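Local atomic coordinates of STIV B116 (Sulfolobus turreted icosahedral virus, PDB entry 2J85), a protein that probably binds DNA and belongs to a protein family that is highly conserved among diverse crenarchaeal viruses. Residues 30-35 / 60-65; 55-60 / 82-87. All coordinates share one frame; numbering follows the deposited sequence.

Contact 1. Residues 30-35 / 60-65; sequences EDFCLK and TLCGTQ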
loop_
_atom_site.group_PDB
_atom_site.type_symbol
_atom_site.label_atom_id
_atom_site.label_comp_id
_atom_site.label_asym_id
_atom_site.label_seq_id
_atom_site.Cartn_x
_atom_site.Cartn_y
_atom_site.Cartn_z
ATOM N N GLU A 30 -3.236 14.770 16.790
ATOM C CA GLU A 30 -4.288 14.810 17.784
ATOM C C GLU A 30 -5.446 13.888 17.385
ATOM O O GLU A 30 -5.938 13.137 18.214
ATOM C CB GLU A 30 -4.793 16.246 18.036
ATOM C CG GLU A 30 -5.785 16.306 19.226
ATOM C CD GLU A 30 -6.073 17.702 19.789
ATOM O OE1 GLU A 30 -5.526 18.716 19.287
ATOM O OE2 GLU A 30 -6.859 17.771 20.769
ATOM N N ASP A 31 -5.865 13.946 16.117
ATOM C CA ASP A 31 -7.020 13.177 15.663
ATOM C C ASP A 31 -6.699 11.693 15.579
ATOM O O ASP A 31 -7.527 10.838 15.887
ATOM C CB ASP A 31 -7.526 13.717 14.326
ATOM C CG ASP A 31 -8.048 15.140 14.445
ATOM O OD1 ASP A 31 -7.997 15.708 15.543
ATOM O OD2 ASP A 31 -8.513 15.699 13.457
ATOM N N PHE A 32 -5.470 11.387 15.192
ATOM C CA PHE A 32 -5.019 10.010 15.227
ATOM C C PHE A 32 -5.072 9.416 16.660
ATOM O O PHE A 32 -5.621 8.300 16.875
ATOM C CB PHE A 32 -3.596 9.912 14.665
ATOM C CG PHE A 32 -2.946 8.562 14.868
ATOM C CD1 PHE A 32 -3.188 7.519 13.967
ATOM C CD2 PHE A 32 -2.071 8.355 15.931
ATOM C CE1 PHE A 32 -2.557 6.277 14.111
ATOM C CE2 PHE A 32 -1.432 7.128 16.111
ATOM C CZ PHE A 32 -1.672 6.068 15.189
ATOM N N CYS A 33 -4.471 10.134 17.609
ATOM C CA CYS A 33 -4.397 9.658 19.001
ATOM C C CYS A 33 -5.767 9.554 19.633
ATOM O O CYS A 33 -6.042 8.602 20.321
ATOM C CB CYS A 33 -3.519 10.580 19.843
ATOM S SG CYS A 33 -1.762 10.449 19.435
ATOM N N LEU A 34 -6.628 10.530 19.382
ATOM C CA LEU A 34 -7.994 10.507 19.897
ATOM C C LEU A 34 -8.855 9.357 19.316
ATOM O O LEU A 34 -9.598 8.701 20.047
ATOM C CB LEU A 34 -8.649 11.866 19.653
ATOM C CG LEU A 34 -8.220 13.074 20.530
ATOM C CD1 LEU A 34 -8.854 14.333 20.004
ATOM C CD2 LEU A 34 -8.600 12.875 22.007
ATOM N N LYS A 35 -8.753 9.118 18.003
ATOM C CA LYS A 35 -9.443 7.998 17.372
ATOM C C LYS A 35 -8.941 6.645 17.915
ATOM O O LYS A 35 -9.721 5.743 18.218
ATOM C CB LYS A 35 -9.315 8.083 15.835
ATOM C CG LYS A 35 -10.236 9.151 15.208
ATOM C CD LYS A 35 -9.787 9.564 13.810
ATOM C CE LYS A 35 -10.817 10.443 13.083
ATOM N NZ LYS A 35 -12.142 9.812 12.960
ATOM N N THR A 60 4.462 6.863 23.272
ATOM C CA THR A 60 4.973 8.164 23.680
ATOM C C THR A 60 4.067 9.279 23.142
ATOM O O THR A 60 3.654 10.176 23.872
ATOM C CB THR A 60 6.420 8.366 23.205
ATOM O OG1 THR A 60 7.246 7.350 23.789
ATOM C CG2 THR A 60 6.949 9.746 23.610
ATOM N N LEU A 61 3.743 9.184 21.865
ATOM C CA LEU A 61 2.954 10.196 21.184
ATOM C C LEU A 61 1.540 10.348 21.743
ATOM O O LEU A 61 1.077 11.459 21.981
ATOM C CB LEU A 61 2.869 9.841 19.704
ATOM C CG LEU A 61 2.178 10.884 18.858
ATOM C CD1 LEU A 61 3.039 12.139 18.869
ATOM C CD2 LEU A 61 2.005 10.354 17.489
ATOM N N CYS A 62 0.853 9.235 21.939
ATOM C CA CYS A 62 -0.550 9.267 22.340
ATOM C C CYS A 62 -0.792 9.009 23.844
ATOM O O CYS A 62 -1.876 9.286 24.342
ATOM C CB CYS A 62 -1.325 8.242 21.512
ATOM S SG CYS A 62 -1.270 8.487 19.726
ATOM N N GLY A 63 0.197 8.472 24.557
ATOM C CA GLY A 63 0.030 8.153 25.969
ATOM C C GLY A 63 -0.638 6.803 26.185
ATOM O O GLY A 63 -1.125 6.487 27.282
ATOM N N THR A 64 -0.637 5.993 25.136
ATOM C CA THR A 64 -1.262 4.688 25.159
ATOM C C THR A 64 -0.280 3.734 25.814
ATOM O O THR A 64 0.828 4.137 26.156
ATOM C CB THR A 64 -1.643 4.244 23.728
ATOM O OG1 THR A 64 -0.553 4.486 22.835
ATOM C CG2 THR A 64 -2.834 5.045 23.239
ATOM N N GLN A 65 -0.691 2.486 26.022
ATOM C CA GLN A 65 0.199 1.481 26.594
ATOM C C GLN A 65 0.116 0.197 25.787
ATOM O O GLN A 65 -0.038 -0.900 26.341
ATOM C CB GLN A 65 -0.157 1.215 28.071
ATOM C CG GLN A 65 -0.416 2.476 28.873
ATOM C CD GLN A 65 -0.206 2.279 30.344
ATOM O OE1 GLN A 65 0.074 1.168 30.795
ATOM N NE2 GLN A 65 -0.331 3.362 31.115
#
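Cys33 and Cys62 are joined by a disulfide that ties helix 29-41 to the C-terminal turn of helix 52-62, a covalent staple between two helices of an alpha/beta fold. The backbones come close here, with the CA atoms of Cys33 and Cys62 5.1 Å apart. Followed outward from the backbone of Cys33, CB already lies against the partner cysteine, 3.6 Å from Cys62 CB. With SG anti to the carbonyl carbon (chi1 -71°), the next bond leaves helix 29-41 and ends at the sulfur, which is bonded to Cys62 SG at 2.0 Å. The torsion about the S-S bond is -70°, a left-handed twist. The branch carbon of Leu61, CG, packs against Cys33 SG at 4.0 Å.

The other sulfur meets an aromatic ring. Phe32, buried beside Cys33, suits this place because its ring reaches both the sulfur and the sheet: it packs on Leu27 and meets the ring of Phe112. Cys62 SG approaches the Phe32 ring obliquely, 5.0 Å from its centroid. Just beyond the bridge the helix ends, and Gly63 takes a positive phi (83°) that a residue without a side chain adopts easily. On the ring itself, the two carbons nearest Cys62 SG are Phe32 CD2 and CE2, each 3.9 Å away.

Contact 2. Residues 55-60 / 82-87; sequences INLVNT and LIIMIS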
loop_
_atom_site.group_PDB
_atom_site.type_symbol
_atom_site.label_atom_id
_atom_site.label_comp_id
_atom_site.label_asym_id
_atom_site.label_seq_id
_atom_site.Cartn_x
_atom_site.Cartn_y
_atom_site.Cartn_z
ATOM N N ILE A 55 5.568 0.748 18.225
ATOM C CA ILE A 55 4.772 0.725 19.448
ATOM C C ILE A 55 5.224 1.761 20.479
ATOM O O ILE A 55 4.406 2.478 21.018
ATOM C CB ILE A 55 4.779 -0.695 20.066
ATOM C CG1 ILE A 55 3.865 -1.620 19.249
ATOM C CG2 ILE A 55 4.360 -0.667 21.547
ATOM C CD1 ILE A 55 2.384 -1.204 19.236
ATOM N N ASN A 56 6.520 1.837 20.752
ATOM C CA ASN A 56 7.038 2.825 21.706
ATOM C C ASN A 56 6.788 4.257 21.233
ATOM O O ASN A 56 6.389 5.103 22.020
ATOM C CB ASN A 56 8.534 2.636 21.990
ATOM C CG ASN A 56 8.862 1.305 22.680
ATOM O OD1 ASN A 56 10.021 0.877 22.679
ATOM N ND2 ASN A 56 7.853 0.639 23.243
ATOM N N LEU A 57 7.014 4.524 19.952
ATOM C CA LEU A 57 6.687 5.834 19.366
ATOM C C LEU A 57 5.204 6.221 19.544
ATOM O O LEU A 57 4.877 7.357 19.910
ATOM C CB LEU A 57 7.023 5.826 17.871
ATOM C CG LEU A 57 7.083 7.188 17.170
ATOM C CD1 LEU A 57 8.169 7.176 16.096
ATOM C CD2 LEU A 57 5.747 7.551 16.580
ATOM N N VAL A 58 4.308 5.277 19.268
ATOM C CA VAL A 58 2.868 5.534 19.368
ATOM C C VAL A 58 2.487 5.783 20.819
ATOM O O VAL A 58 1.717 6.700 21.114
ATOM C CB VAL A 58 2.033 4.364 18.757
ATOM C CG1 VAL A 58 0.543 4.542 19.037
ATOM C CG2 VAL A 58 2.288 4.268 17.242
ATOM N N ASN A 59 3.047 4.976 21.717
ATOM C CA ASN A 59 2.790 5.120 23.149
ATOM C C ASN A 59 3.279 6.447 23.691
ATOM O O ASN A 59 2.568 7.111 24.452
ATOM C CB ASN A 59 3.373 3.954 23.942
ATOM C CG ASN A 59 2.558 2.662 23.772
ATOM O OD1 ASN A 59 3.032 1.572 24.096
ATOM N ND2 ASN A 59 1.341 2.781 23.247
ATOM N N THR A 60 4.462 6.863 23.272
ATOM C CA THR A 60 4.973 8.164 23.680
ATOM C C THR A 60 4.067 9.279 23.142
ATOM O O THR A 60 3.654 10.176 23.872
ATOM C CB THR A 60 6.420 8.366 23.205
ATOM O OG1 THR A 60 7.246 7.350 23.789
ATOM C CG2 THR A 60 6.949 9.746 23.610
ATOM N N LEU A 82 -6.498 2.544 11.085
ATOM C CA LEU A 82 -5.820 3.784 11.504
ATOM C C LEU A 82 -4.372 3.507 11.266
ATOM O O LEU A 82 -3.827 2.532 11.799
ATOM C CB LEU A 82 -6.033 4.070 12.992
ATOM C CG LEU A 82 -7.419 4.545 13.376
ATOM C CD1 LEU A 82 -7.686 4.405 14.914
ATOM C CD2 LEU A 82 -7.636 5.993 12.844
ATOM N N ILE A 83 -3.744 4.327 10.438
ATOM C CA ILE A 83 -2.425 4.000 9.932
ATOM C C ILE A 83 -1.379 5.044 10.341
ATOM O O ILE A 83 -1.621 6.239 10.238
ATOM C CB ILE A 83 -2.448 3.809 8.392
ATOM C CG1 ILE A 83 -3.615 2.883 8.008
ATOM C CG2 ILE A 83 -1.057 3.313 7.900
ATOM C CD1 ILE A 83 -3.680 2.423 6.556
ATOM N N ILE A 84 -0.226 4.557 10.820
ATOM C CA ILE A 84 0.957 5.394 11.048
ATOM C C ILE A 84 2.040 5.003 10.027
ATOM O O ILE A 84 2.463 3.842 9.959
ATOM C CB ILE A 84 1.508 5.287 12.501
ATOM C CG1 ILE A 84 2.708 6.239 12.691
ATOM C CG2 ILE A 84 1.873 3.850 12.848
ATOM C CD1 ILE A 84 3.310 6.264 14.115
HETATM N N MSE A 85 2.478 5.989 9.244
HETATM C CA MSE A 85 3.466 5.769 8.205
HETATM C C MSE A 85 4.743 6.487 8.592
HETATM O O MSE A 85 4.755 7.699 8.727
HETATM C CB MSE A 85 2.963 6.306 6.871
HETATM C CG MSE A 85 1.583 5.822 6.479
HETATM SE SE MSE A 85 1.535 4.570 4.989
HETATM C CE MSE A 85 2.815 3.312 5.794
ATOM N N ILE A 86 5.812 5.729 8.777
ATOM C CA ILE A 86 7.134 6.305 9.002
ATOM C C ILE A 86 7.985 6.092 7.748
ATOM O O ILE A 86 8.030 4.988 7.223
ATOM C CB ILE A 86 7.801 5.676 10.249
ATOM C CG1 ILE A 86 6.830 5.732 11.444
ATOM C CG2 ILE A 86 9.099 6.402 10.588
ATOM C CD1 ILE A 86 7.196 4.810 12.593
ATOM N N SER A 87 8.616 7.162 7.257
ATOM C CA SER A 87 9.593 7.074 6.142
ATOM C C SER A 87 10.875 6.322 6.564
ATOM O O SER A 87 11.171 5.235 6.052
ATOM C CB SER A 87 9.993 8.459 5.585
ATOM O OG SER A 87 9.217 9.523 6.101
#
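Asn56 O, on helix 52-62, is gripped by two donors of a single residue: Thr60 N at 2.9 Å, the ordinary helical bond, and Thr60 OG1 at 3.0 Å. The two come from opposite faces of the carbonyl plane, the hydroxyl lying 36° out of it. Threonine suits this position because its hydroxyl can turn back on the helix and find an acceptor there, while its side chain also touches Ile101 of helix 98-106.

Leu57 and Val58, on the same turns, point toward strand 80-86 and carry the contact. It is a helix packed on a face of a mixed sheet, the layered plan of an alpha/beta fold; the axes of the short segments 55-60 and 82-86 come within 11.1 Å, their directions 113° apart. The strand is inner, bonded through its backbone to strands 4-7 and 110-117. Along it the residues alternate: Ile84 and Ile86 face the helix, whereas Ile83 and Met85, a selenomethionine, pack on Ile12 of the second subunit.

Ile84 makes most of the contact from the strand side. Its chain is extended, CG1 anti to the backbone N (chi1 -177°) and CD1 anti beyond it, which carries the terminal methyl straight out to the helix. There CD1 meets two neighbours, Leu57 CD2 at 3.7 Å and Val58 CG2 at 3.8 Å; the side chains of Val58 and Ile84 run past each other in opposite directions. The other methyl of Leu57, CD1, reaches Ile86 CD1 at 4.3 Å, and Ile86 in turn touches Met104 of helix 98-106.

Helix 52-62 serves both contacts, which share Thr60 and have centres about 9 Å apart. In contact 2 it lies against strand 80-86 through Leu57 and Val58; one turn later, in contact 1, its end is bonded covalently to helix 29-41. The helix is thus held to the sheet and to its neighbouring helix at successive turns. The two regions also pack directly on each other, with Thr64 OG1 3.6 Å from Val58 O. Helix 29-41 approaches the strand of contact 2 as well, with Lys35 C 4.0 Å from Leu82 CD1. The second subunit packs on Ile83 and Met85 of the strand in contact 2 and does not touch contact 1.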